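Local structure of hypothetical bacterial 6-phosphogluconolactonase (Bacteroides fragilis, 3SCY) at residues T15-T20 against G87-L92; K27-F32 against A50-L55; F63-N68 against G131-A136; A75-F80 against K110-A115; I122-I127 against K195-G200. The protein is of unproven function but probably hydrolyses 6-phosphogluconolactone to 6-phosphogluconate, using a seven-bladed beta-propeller fold. All coordinates share one frame; numbering follows the deposited sequence. Where two conformers were deposited one is given.

Strand 13-20 starts the chain's path round the propeller, beside the C-terminal strand 354-360 in one blade. Contact 2 is the first to close, as the chain leaves this blade. It lies wholly within the longer loop that contact 1 shuts when the next blade ends. Both tie the first blade to the second. Contact 4 closes next, inside the span of contact 3. These two join the second blade to the third, and both cross contact 1 along the chain. Contact 5 closes last and ties the third blade to the fourth. It crosses contact 3 but follows contacts 1, 2 and 4 in series.

Contact 1 (T15-T20 against G87-L92); sequences TMLVGT and GTLHLL
Leu-17 and Leu-89 meet where two neighbouring blades of the beta-propeller pack together. Leu-17 belongs to strand 13-20, next to the C-terminal strand 354-360 that closes the ring. Leu-89 belongs to strand 88-96, the outermost strand of the next blade. The two segments share no hydrogen bond.

The apolar contact is light. Leu-17 CD2 lies 4.4 Å from Leu-89 CD1. The CB of Leu-89 points toward the other strand. That of Leu-17 leaves to the side, and the branched end then swings over. With CG anti to the carbonyl carbon (chi1 -62°), the methyls of Leu-17 reach the blade interface. Val-64 packs on both leucines, and Leu-89 also touches Phe-80 and Phe-82.

A second carbon contact lies at the start of the segments. Thr-15 CG2 approaches Gly-87 CA at 4.5 Å. Gly-87 opens a G1 beta bulge in which it and Thr-88 both face Asp-83. Its phi of 72° suits a residue without a side chain.

The polar groups here bond to neighbours outside the two segments. Thr-15 OG1 is hydrogen-bonded to Lys-84 O and to Arg-33 NH1. Gly-87 O is hydrogen-bonded to Thr-31 OG1. The hydroxyl and the carbonyl are thus satisfied although both residues are buried.

The chemistry implies that these two strands are not stitched together directly. A few loose carbon contacts are all that joins the two segments. Thr-15 and Gly-87 each send a polar link to the opposite blade, but to a partner outside the two segments.

Contact 2 (K27-F32 against A50-L55); sequences KGIYTF and ANPSYL
Pro-52 and Leu-55 pack on Ile-29 where the chain crosses from one propeller blade to the next. Segment 50-55 runs through the connection after the outer strand 41-48 and ends on the first residue of the inner strand 55-57. Strand 28-35 is its partner in the blade just left.

Ala-50 comes first. Its CA is 5.9 Å from Gly-28 CA, but its CB points away. Asn-51 also turns outward, and its ND2 bonds to Glu-69 O. Pro-52 then faces the strand and is the centre of an inverse gamma turn, closed by a weak bond from Ser-53 N to Asn-51 O. Its ring lies alongside Ile-29, running the other way, with CB 3.7 Å from Ile-29 CG1. Pro-52 CG rests 3.5 Å from Gly-28 O, a carbonyl that accepts a hydrogen bond from Thr-20 OG1.

Ser-53 turns away and bonds Glu-69 through OG. Leu-55 comes back toward the strand and meets Ile-29 tip to tip. With CG between the backbone N and the carbonyl carbon (chi1 50°), it directs CD2 at Ile-29. Ser-66 of the next strand touches Ile-29, Pro-52 and Leu-55. Leu-55 CD2 ends at 3.8 Å from both Ile-29 CG1 and Ile-29 CG2.

Contact 3 (F63-N68 against G131-A136); sequences FVYSVN and GALLPA
Phe-63 lays one face of its ring over the backbone of Gly-131. Gly-131 CA is 3.9 Å from the ring centroid and 16° off the ring normal, a CH-pi contact. The nearest ring atom is CE1, at 3.7 Å from Gly-131 CA, so the carbon sits somewhat toward the rim. Having no side chain, Gly-131 lets its CA lie directly against the ring.

Tyr-65 reaches the same residue by its polar end. Both rings have CG anti to the carbonyl carbon (chi1 -57° in Tyr-65), which turns them to the same loop. Tyr-65 OH donates a hydrogen bond to Gly-131 O over 2.7 Å. The hydroxyl lies in the carbonyl plane, on a lone pair, with a C=O...O angle of 127°. The oxygen in turn lies at the edge of the tyrosine ring, in its plane. Gly-131 is therefore held twice: its CA under one ring and its carbonyl by the hydroxyl of the other. Further along, Leu-133 CD2 comes within 4.1 Å of Tyr-65 CD1. The two pass side by side, pointing in opposing senses.

Leu-133 O is hydrogen-bonded to Asn-93 ND2 and Gln-95 NE2, which fixes the loop to strand 88-96 as well. Phe-125 and Val-77 touch the Leu-133 side chain.

The contact thus seats an inter-strand loop of one propeller blade on the second strand of the blade before, part of the blade-to-blade packing of the beta-propeller fold.

Contact 4 (A75-F80 against K110-A115); sequences AAVSAF and KNIVTA
Val-77 and Thr-114 meet methyl to methyl, and this is the tight part of the contact. Val-77 CG2 is only 3.3 Å from Thr-114 CG2, shorter than usual for two carbons, so the packing here is tight. The two side chains point toward each other's strand but overlap flank to flank rather than end on. In both residues the touching methyl lies anti to the carbonyl carbon. For Thr-114 this leaves OG1 between the backbone N and the carbonyl carbon (chi1 65°). OG1 is hydrogen-bonded to Asn-116 OD1, a partner that helps fix the rotation of the group and hence the place of its methyl.

The strands come from adjacent blades of the propeller. Strand 76-83 is third in its four-stranded sheet, and strand 111-116 is second in the following one. No hydrogen bond passes between the two segments. Each strand makes its backbone bonds within its own sheet, Val-77 with Gln-95 for example.

The other branch of Val-77 is much looser. Its CG1 stands 4.4 Å from Ile-112 CG2, at the outer limit of contact. Ile-112 also packs against Tyr-65 and Thr-107, while Val-77 also touches Leu-105 and Leu-133. Beyond Ile-112 the segments diverge. Lys-110, partly exposed, lies on this looser side and does not touch segment 75-80.

Contact 5 (I122-I127 against K195-G200); sequences ITVFPI and KFLTKG
Val-124 divides its two methyls between Phe-196 and Leu-197. Its CG1 is anti to the backbone N (chi1 178°) and comes 3.8 Å from Phe-196 CD2. This approach to the ring is oblique. Its CG2 lies 3.8 Å from Leu-197 CD1. The same leucine methyl also touches Ile-122. In Ile-122, CG1 lies between the backbone N and the carbonyl carbon (chi1 63°), and the extended chain beyond it brings CD1 to 3.8 Å from Leu-197 CD1.

These residues join two successive blades of the propeller. Strand 121-126 is third in its sheet, and segment 195-200 runs into the outermost strand of the next, 197-206. Ile-140 packs on both Ile-122 and Leu-197, and Ile-184 lies against Phe-196 and Leu-197.

Phe-196 sends its ring toward the blade of strand 121-126, onto Asn-111 and Val-113. Leu-197 splits its branches between two tasks. One methyl, CD1, touches Ile-122 and Val-124 of the facing blade. The other, CD2, stands 3.7 Å above the plane of the Phe-196 ring, offset toward its rim.

Contact 1 (T15-T20 against G87-L92)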
# COMPACT_ATOMS: atom_id res chain seq x y z
N THR A 15 12.36 11.96 3.40
CA THR A 15 11.81 11.72 4.73
C THR A 15 10.97 10.47 4.62
O THR A 15 10.09 10.40 3.77
CB THR A 15 11.04 12.92 5.30
OG1 THR A 15 11.97 13.99 5.34
CG2 THR A 15 10.57 12.66 6.74
N MSE A 16 11.25 9.49 5.46
CA MSE A 16 10.56 8.22 5.43
C MSE A 16 9.67 8.07 6.67
O MSE A 16 10.12 8.31 7.80
CB MSE A 16 11.57 7.07 5.36
CG MSE A 16 10.91 5.69 5.33
SE MSE A 16 12.18 4.30 4.95
CE MSE A 16 12.98 4.24 6.46
N LEU A 17 8.45 7.62 6.45
CA LEU A 17 7.47 7.29 7.46
C LEU A 17 7.43 5.78 7.59
O LEU A 17 7.39 5.08 6.57
CB LEU A 17 6.09 7.81 7.05
CG LEU A 17 5.94 9.33 6.88
CD1 LEU A 17 4.73 9.66 5.98
CD2 LEU A 17 5.62 9.98 8.24
N VAL A 18 7.43 5.28 8.83
CA VAL A 18 7.37 3.84 9.07
C VAL A 18 6.20 3.53 9.98
O VAL A 18 6.20 3.95 11.14
CB VAL A 18 8.68 3.31 9.68
CG1 VAL A 18 8.59 1.80 9.93
CG2 VAL A 18 9.87 3.64 8.78
N GLY A 19 5.24 2.78 9.45
CA GLY A 19 4.11 2.26 10.21
C GLY A 19 4.50 0.89 10.77
O GLY A 19 5.32 0.18 10.19
N THR A 20 3.90 0.53 11.90
CA THR A 20 4.18 -0.71 12.64
C THR A 20 2.96 -1.31 13.29
O THR A 20 1.90 -0.69 13.33
CB THR A 20 5.15 -0.37 13.80
OG1 THR A 20 4.46 0.42 14.79
CG2 THR A 20 6.44 0.34 13.34
N GLY A 87 10.51 15.86 10.75
CA GLY A 87 9.98 14.51 10.78
C GLY A 87 8.96 14.34 11.89
O GLY A 87 8.69 13.22 12.31
N THR A 88 8.37 15.44 12.36
CA THR A 88 7.45 15.40 13.48
C THR A 88 6.03 15.25 13.03
O THR A 88 5.65 15.80 11.99
CB THR A 88 7.59 16.65 14.37
OG1 THR A 88 7.43 17.80 13.55
CG2 THR A 88 8.92 16.70 15.11
N LEU A 89 5.25 14.49 13.81
CA LEU A 89 3.83 14.25 13.58
C LEU A 89 3.04 14.83 14.74
O LEU A 89 3.38 14.56 15.89
CB LEU A 89 3.54 12.77 13.46
CG LEU A 89 4.05 12.14 12.18
CD1 LEU A 89 4.29 10.65 12.36
CD2 LEU A 89 3.09 12.40 11.05
N HIS A 90 2.03 15.64 14.45
CA HIS A 90 1.21 16.21 15.52
C HIS A 90 -0.19 15.82 15.28
O HIS A 90 -0.80 16.31 14.33
CB HIS A 90 1.35 17.75 15.62
CG HIS A 90 2.67 18.21 16.19
ND1 HIS A 90 3.78 18.30 15.41
CD2 HIS A 90 2.98 18.59 17.46
CE1 HIS A 90 4.75 18.73 16.21
NE2 HIS A 90 4.31 18.92 17.45
N LEU A 91 -0.72 14.92 16.10
CA LEU A 91 -2.08 14.44 15.96
C LEU A 91 -3.07 15.59 15.93
O LEU A 91 -3.00 16.51 16.76
CB LEU A 91 -2.43 13.45 17.09
CG LEU A 91 -3.81 12.79 17.04
CD1 LEU A 91 -3.93 11.80 15.86
CD2 LEU A 91 -4.14 12.12 18.36
N LEU A 92 -3.99 15.53 14.97
CA LEU A 92 -5.06 16.51 14.85
C LEU A 92 -6.33 15.91 15.42
O LEU A 92 -6.98 16.53 16.26
CB LEU A 92 -5.28 16.93 13.39
CG LEU A 92 -4.06 17.55 12.66
CD1 LEU A 92 -4.45 17.92 11.23
CD2 LEU A 92 -3.52 18.77 13.37

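Contact 2 (K27-F32 against A50-L55)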
# COMPACT_ATOMS: atom_id res chain seq x y z
N LYS A 27 6.24 2.19 19.47
CA LYS A 27 5.40 3.30 19.94
C LYS A 27 4.31 3.61 18.93
O LYS A 27 3.26 4.14 19.29
CB LYS A 27 6.22 4.57 20.21
CG LYS A 27 7.09 4.53 21.46
CD LYS A 27 7.97 5.77 21.52
CE LYS A 27 8.92 5.76 22.69
NZ LYS A 27 8.24 6.12 23.97
N GLY A 28 4.57 3.31 17.66
CA GLY A 28 3.62 3.58 16.59
C GLY A 28 4.29 3.93 15.29
O GLY A 28 4.62 3.04 14.50
N ILE A 29 4.38 5.23 15.00
CA ILE A 29 4.99 5.69 13.73
C ILE A 29 6.37 6.21 14.00
O ILE A 29 6.55 7.02 14.91
CB ILE A 29 4.12 6.79 13.03
CG1 ILE A 29 2.72 6.26 12.71
CG2 ILE A 29 4.80 7.27 11.75
CD1 ILE A 29 1.73 7.36 12.28
N TYR A 30 7.33 5.82 13.16
CA TYR A 30 8.70 6.28 13.27
C TYR A 30 9.06 7.01 12.00
O TYR A 30 8.62 6.62 10.90
CB TYR A 30 9.64 5.10 13.51
CG TYR A 30 9.44 4.43 14.85
CD1 TYR A 30 8.50 3.41 15.00
CD2 TYR A 30 10.14 4.85 15.98
CE1 TYR A 30 8.28 2.81 16.24
CE2 TYR A 30 9.91 4.27 17.23
CZ TYR A 30 9.00 3.23 17.34
OH TYR A 30 8.75 2.64 18.56
N THR A 31 9.84 8.09 12.13
CA THR A 31 10.28 8.85 10.97
C THR A 31 11.80 8.89 10.91
O THR A 31 12.47 8.87 11.95
CB THR A 31 9.70 10.25 10.95
OG1 THR A 31 10.11 10.93 12.13
CG2 THR A 31 8.17 10.25 10.85
N PHE A 32 12.32 8.91 9.68
CA PHE A 32 13.76 8.85 9.40
C PHE A 32 14.12 9.71 8.22
O PHE A 32 13.30 9.91 7.33
CB PHE A 32 14.20 7.38 9.05
CG PHE A 32 13.93 6.33 10.10
CD1 PHE A 32 12.67 5.76 10.23
CD2 PHE A 32 14.93 5.94 10.98
CE1 PHE A 32 12.42 4.81 11.22
CE2 PHE A 32 14.67 5.02 12.00
CZ PHE A 32 13.41 4.45 12.10
N ALA A 50 -1.63 3.75 18.05
CA ALA A 50 -1.89 2.31 18.12
C ALA A 50 -2.09 1.68 16.76
O ALA A 50 -2.85 2.20 15.94
CB ALA A 50 -3.09 2.06 18.99
N ASN A 51 -1.36 0.56 16.50
CA ASN A 51 -1.39 -0.23 15.26
C ASN A 51 -1.54 0.63 13.98
O ASN A 51 -2.46 0.40 13.18
CB ASN A 51 -2.49 -1.28 15.30
CG ASN A 51 -2.14 -2.43 16.20
OD1 ASN A 51 -0.98 -2.67 16.50
ND2 ASN A 51 -3.17 -3.01 16.79
N PRO A 52 -0.60 1.57 13.74
CA PRO A 52 -0.63 2.33 12.48
C PRO A 52 0.01 1.49 11.35
O PRO A 52 1.13 1.76 10.89
CB PRO A 52 0.19 3.57 12.83
CG PRO A 52 1.22 3.07 13.80
CD PRO A 52 0.56 1.95 14.58
N SER A 53 -0.69 0.39 10.97
CA SER A 53 -0.10 -0.58 10.05
C SER A 53 -0.02 -0.11 8.59
O SER A 53 0.66 -0.73 7.77
CB SER A 53 -0.82 -1.91 10.12
OG SER A 53 -2.14 -1.71 9.64
N TYR A 54 -0.73 0.96 8.28
CA TYR A 54 -0.68 1.58 6.97
C TYR A 54 -0.88 3.05 7.16
O TYR A 54 -1.69 3.48 7.99
CB TYR A 54 -1.73 0.98 5.97
CG TYR A 54 -1.21 1.00 4.55
CD1 TYR A 54 -0.40 -0.02 4.07
CD2 TYR A 54 -1.42 2.11 3.73
CE1 TYR A 54 0.21 0.05 2.82
CE2 TYR A 54 -0.83 2.18 2.46
CZ TYR A 54 -0.02 1.15 2.02
OH TYR A 54 0.60 1.18 0.78
N LEU A 55 -0.15 3.83 6.40
CA LEU A 55 -0.25 5.28 6.47
C LEU A 55 0.09 5.88 5.13
O LEU A 55 0.74 5.25 4.28
CB LEU A 55 0.66 5.85 7.58
CG LEU A 55 2.14 5.40 7.61
CD1 LEU A 55 2.96 6.14 6.59
CD2 LEU A 55 2.76 5.70 8.96

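Contact 3 (F63-N68 against G131-A136)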
# COMPACT_ATOMS: atom_id res chain seq x y z
N PHE A 63 0.36 16.68 5.71
CA PHE A 63 -0.46 15.84 6.57
C PHE A 63 -0.13 14.41 6.37
O PHE A 63 0.38 14.01 5.32
CB PHE A 63 -1.97 16.06 6.30
CG PHE A 63 -2.40 17.49 6.50
CD1 PHE A 63 -2.63 18.00 7.77
CD2 PHE A 63 -2.47 18.35 5.42
CE1 PHE A 63 -2.96 19.35 7.96
CE2 PHE A 63 -2.80 19.70 5.60
CZ PHE A 63 -3.00 20.20 6.87
N VAL A 64 -0.38 13.61 7.41
CA VAL A 64 -0.22 12.17 7.35
C VAL A 64 -1.50 11.55 7.89
O VAL A 64 -2.05 12.03 8.90
CB VAL A 64 1.04 11.67 8.09
CG1 VAL A 64 1.05 10.15 8.29
CG2 VAL A 64 2.29 12.11 7.34
N TYR A 65 -1.96 10.47 7.25
CA TYR A 65 -3.14 9.76 7.72
C TYR A 65 -2.78 8.34 7.93
O TYR A 65 -2.12 7.75 7.09
CB TYR A 65 -4.32 9.89 6.74
CG TYR A 65 -4.66 11.33 6.46
CD1 TYR A 65 -5.53 12.03 7.30
CD2 TYR A 65 -4.06 12.03 5.42
CE1 TYR A 65 -5.81 13.38 7.08
CE2 TYR A 65 -4.30 13.38 5.22
CZ TYR A 65 -5.18 14.06 6.05
OH TYR A 65 -5.45 15.39 5.86
N SER A 66 -3.17 7.77 9.08
CA SER A 66 -2.85 6.38 9.34
C SER A 66 -4.07 5.62 9.75
O SER A 66 -4.97 6.18 10.35
CB SER A 66 -1.78 6.27 10.43
OG SER A 66 -2.32 6.33 11.75
N VAL A 67 -4.06 4.32 9.48
CA VAL A 67 -5.12 3.49 10.02
C VAL A 67 -4.75 3.26 11.49
O VAL A 67 -3.61 3.54 11.91
CB VAL A 67 -5.30 2.14 9.29
CG1 VAL A 67 -5.64 2.35 7.82
CG2 VAL A 67 -4.06 1.23 9.47
N ASN A 68 -5.72 2.76 12.27
CA ASN A 68 -5.53 2.20 13.62
C ASN A 68 -6.15 0.83 13.48
O ASN A 68 -7.38 0.72 13.52
CB ASN A 68 -6.15 3.08 14.72
CG ASN A 68 -5.55 4.47 14.73
OD1 ASN A 68 -4.42 4.69 15.19
ND2 ASN A 68 -6.26 5.44 14.18
N GLY A 131 -7.21 19.98 7.34
CA GLY A 131 -6.53 18.69 7.18
C GLY A 131 -7.00 17.61 8.14
O GLY A 131 -6.64 16.44 8.00
N ALA A 132 -7.80 17.98 9.14
CA ALA A 132 -8.31 17.00 10.08
C ALA A 132 -9.45 16.20 9.43
O ALA A 132 -9.99 16.61 8.39
CB ALA A 132 -8.77 17.69 11.37
N LEU A 133 -9.83 15.08 10.02
CA LEU A 133 -10.87 14.24 9.43
C LEU A 133 -12.25 14.59 9.94
O LEU A 133 -12.45 14.80 11.13
CB LEU A 133 -10.64 12.75 9.75
CG LEU A 133 -9.40 12.11 9.20
CD1 LEU A 133 -9.00 10.94 10.08
CD2 LEU A 133 -9.62 11.64 7.81
N LEU A 134 -13.22 14.57 9.04
CA LEU A 134 -14.60 14.65 9.46
C LEU A 134 -15.05 13.22 9.78
O LEU A 134 -14.46 12.25 9.31
CB LEU A 134 -15.51 15.27 8.38
CG LEU A 134 -15.73 16.77 8.45
CD1 LEU A 134 -14.50 17.51 7.99
CD2 LEU A 134 -16.94 17.17 7.62
N PRO A 135 -16.11 13.04 10.56
CA PRO A 135 -16.64 11.68 10.79
C PRO A 135 -16.98 10.98 9.47
O PRO A 135 -17.26 11.66 8.49
CB PRO A 135 -17.90 11.93 11.62
CG PRO A 135 -17.66 13.24 12.27
CD PRO A 135 -16.93 14.06 11.25
N ALA A 136 -16.93 9.65 9.44
CA ALA A 136 -17.19 8.92 8.20
C ALA A 136 -18.46 9.41 7.51
O ALA A 136 -19.47 9.67 8.19
CB ALA A 136 -17.31 7.45 8.48

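Contact 4 (A75-F80 against K110-A115)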
# COMPACT_ATOMS: atom_id res chain seq x y z
N ALA A 75 -11.21 0.43 15.86
CA ALA A 75 -10.84 0.60 14.43
C ALA A 75 -11.06 2.05 14.00
O ALA A 75 -12.16 2.59 14.16
CB ALA A 75 -11.64 -0.35 13.56
N ALA A 76 -10.00 2.70 13.49
CA ALA A 76 -10.09 4.12 13.22
C ALA A 76 -9.04 4.59 12.22
O ALA A 76 -8.23 3.79 11.73
CB ALA A 76 -9.89 4.88 14.54
N VAL A 77 -9.08 5.90 11.92
CA VAL A 77 -8.07 6.60 11.14
C VAL A 77 -7.62 7.79 11.94
O VAL A 77 -8.46 8.48 12.54
CB VAL A 77 -8.56 7.01 9.73
CG1 VAL A 77 -7.49 7.84 8.99
CG2 VAL A 77 -8.91 5.77 8.93
N SER A 78 -6.31 8.04 11.97
CA SER A 78 -5.74 9.19 12.67
C SER A 78 -5.19 10.16 11.65
O SER A 78 -4.59 9.71 10.67
CB SER A 78 -4.61 8.73 13.60
OG SER A 78 -5.09 7.83 14.58
N ALA A 79 -5.39 11.46 11.87
CA ALA A 79 -4.89 12.52 11.02
C ALA A 79 -3.85 13.31 11.77
O ALA A 79 -4.09 13.70 12.92
CB ALA A 79 -6.03 13.43 10.60
N PHE A 80 -2.72 13.60 11.12
CA PHE A 80 -1.61 14.32 11.73
C PHE A 80 -1.13 15.47 10.88
O PHE A 80 -1.10 15.33 9.65
CB PHE A 80 -0.39 13.39 11.89
CG PHE A 80 -0.61 12.11 12.66
CD1 PHE A 80 -1.12 10.98 12.03
CD2 PHE A 80 -0.26 12.04 14.01
CE1 PHE A 80 -1.30 9.80 12.73
CE2 PHE A 80 -0.47 10.86 14.72
CZ PHE A 80 -1.00 9.76 14.08
N LYS A 110 -9.56 15.45 -0.88
CA LYS A 110 -10.89 15.86 -0.40
C LYS A 110 -11.50 14.81 0.52
O LYS A 110 -12.32 15.13 1.36
CB LYS A 110 -11.84 16.14 -1.57
CG LYS A 110 -11.41 17.31 -2.44
CD LYS A 110 -12.36 17.48 -3.62
CE LYS A 110 -12.04 18.72 -4.43
NZ LYS A 110 -10.76 18.58 -5.17
N ASN A 111 -11.12 13.54 0.34
CA ASN A 111 -11.60 12.42 1.12
C ASN A 111 -10.50 11.43 1.34
O ASN A 111 -9.61 11.30 0.50
CB ASN A 111 -12.74 11.69 0.36
CG ASN A 111 -13.92 12.58 0.12
OD1 ASN A 111 -14.75 12.75 1.00
ND2 ASN A 111 -14.01 13.19 -1.07
N ILE A 112 -10.62 10.69 2.43
CA ILE A 112 -9.80 9.53 2.76
C ILE A 112 -10.69 8.32 2.59
O ILE A 112 -11.86 8.37 3.03
CB ILE A 112 -9.27 9.60 4.24
CG1 ILE A 112 -8.24 10.71 4.43
CG2 ILE A 112 -8.76 8.19 4.76
CD1 ILE A 112 -6.85 10.50 3.74
N VAL A 113 -10.15 7.21 2.01
CA VAL A 113 -10.91 5.97 1.91
C VAL A 113 -10.08 4.87 2.56
O VAL A 113 -8.89 4.80 2.29
CB VAL A 113 -11.29 5.60 0.44
CG1 VAL A 113 -12.18 4.37 0.40
CG2 VAL A 113 -11.97 6.75 -0.28
N THR A 114 -10.68 4.03 3.41
CA THR A 114 -10.01 2.88 4.00
C THR A 114 -10.51 1.57 3.40
O THR A 114 -11.69 1.44 3.06
CB THR A 114 -10.19 2.81 5.53
OG1 THR A 114 -11.57 2.60 5.85
CG2 THR A 114 -9.68 4.03 6.23
N ALA A 115 -9.65 0.54 3.46
CA ALA A 115 -10.00 -0.84 3.18
C ALA A 115 -10.08 -1.54 4.52
O ALA A 115 -9.06 -1.67 5.22
CB ALA A 115 -8.96 -1.49 2.29

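Contact 5 (I122-I127 against K195-G200)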
# COMPACT_ATOMS: atom_id res chain seq x y z
N ILE A 122 -15.48 -0.67 3.06
CA ILE A 122 -14.63 0.49 2.84
C ILE A 122 -15.32 1.69 3.49
O ILE A 122 -16.56 1.77 3.52
CB ILE A 122 -14.25 0.76 1.37
CG1 ILE A 122 -15.49 1.07 0.50
CG2 ILE A 122 -13.43 -0.41 0.81
CD1 ILE A 122 -15.13 1.50 -0.95
N THR A 123 -14.52 2.56 4.08
CA THR A 123 -15.06 3.74 4.76
C THR A 123 -14.52 5.01 4.10
O THR A 123 -13.33 5.10 3.81
CB THR A 123 -14.72 3.71 6.27
OG1 THR A 123 -15.20 2.50 6.83
CG2 THR A 123 -15.37 4.88 7.04
N VAL A 124 -15.40 6.00 3.90
CA VAL A 124 -15.04 7.30 3.33
C VAL A 124 -15.10 8.35 4.43
O VAL A 124 -16.11 8.39 5.15
CB VAL A 124 -16.03 7.67 2.16
CG1 VAL A 124 -15.71 9.04 1.56
CG2 VAL A 124 -16.02 6.59 1.08
N PHE A 125 -14.05 9.19 4.51
CA PHE A 125 -14.03 10.32 5.44
C PHE A 125 -13.75 11.60 4.67
O PHE A 125 -12.69 11.67 4.04
CB PHE A 125 -12.92 10.18 6.52
CG PHE A 125 -12.92 8.93 7.36
CD1 PHE A 125 -12.29 7.78 6.91
CD2 PHE A 125 -13.49 8.93 8.63
CE1 PHE A 125 -12.25 6.64 7.70
CE2 PHE A 125 -13.49 7.77 9.40
CZ PHE A 125 -12.86 6.63 8.94
N PRO A 126 -14.59 12.64 4.78
CA PRO A 126 -14.22 13.93 4.18
C PRO A 126 -13.05 14.52 4.96
O PRO A 126 -12.95 14.33 6.18
CB PRO A 126 -15.48 14.80 4.36
CG PRO A 126 -16.59 13.84 4.75
CD PRO A 126 -15.88 12.72 5.49
N ILE A 127 -12.19 15.26 4.28
CA ILE A 127 -11.07 15.95 4.93
C ILE A 127 -11.49 17.40 5.15
O ILE A 127 -11.96 18.05 4.20
CB ILE A 127 -9.78 15.87 4.09
CG1 ILE A 127 -9.32 14.41 3.91
CG2 ILE A 127 -8.66 16.69 4.77
CD1 ILE A 127 -8.22 14.19 2.87
N LYS A 195 -22.07 12.80 -2.18
CA LYS A 195 -21.55 11.44 -2.04
C LYS A 195 -20.29 11.27 -2.91
O LYS A 195 -20.30 11.66 -4.08
CB LYS A 195 -22.64 10.43 -2.46
CG LYS A 195 -22.32 8.98 -2.12
CD LYS A 195 -23.60 8.16 -2.38
CE LYS A 195 -23.56 6.82 -1.69
NZ LYS A 195 -24.67 5.94 -2.14
N PHE A 196 -19.24 10.67 -2.33
CA PHE A 196 -17.99 10.49 -3.05
C PHE A 196 -18.06 9.32 -4.05
O PHE A 196 -17.61 9.46 -5.20
CB PHE A 196 -16.85 10.28 -2.03
CG PHE A 196 -15.45 10.18 -2.58
CD1 PHE A 196 -15.01 11.03 -3.59
CD2 PHE A 196 -14.54 9.26 -2.06
CE1 PHE A 196 -13.71 10.95 -4.09
CE2 PHE A 196 -13.23 9.21 -2.54
CZ PHE A 196 -12.83 10.03 -3.56
N LEU A 197 -18.49 8.15 -3.57
CA LEU A 197 -18.47 6.93 -4.39
C LEU A 197 -19.82 6.39 -4.73
O LEU A 197 -20.71 6.36 -3.88
CB LEU A 197 -17.71 5.83 -3.64
CG LEU A 197 -16.27 6.15 -3.19
CD1 LEU A 197 -15.68 4.99 -2.38
CD2 LEU A 197 -15.40 6.53 -4.38
N THR A 198 -19.97 5.92 -5.97
CA THR A 198 -21.17 5.24 -6.45
C THR A 198 -20.71 3.98 -7.16
O THR A 198 -19.66 3.99 -7.79
CB THR A 198 -22.00 6.15 -7.37
OG1 THR A 198 -21.15 6.66 -8.40
CG2 THR A 198 -22.64 7.30 -6.61
N LYS A 199 -21.51 2.89 -7.10
CA LYS A 199 -21.08 1.64 -7.75
C LYS A 199 -20.94 1.84 -9.26
O LYS A 199 -21.73 2.55 -9.87
CB LYS A 199 -22.05 0.50 -7.40
CG LYS A 199 -21.93 0.09 -5.93
CD LYS A 199 -22.74 -1.16 -5.62
CE LYS A 199 -22.48 -1.66 -4.22
NZ LYS A 199 -23.30 -2.86 -3.91
N GLY A 200 -19.88 1.30 -9.83
CA GLY A 200 -19.61 1.51 -11.26
C GLY A 200 -20.14 0.42 -12.16
O GLY A 200 -20.85 -0.49 -11.72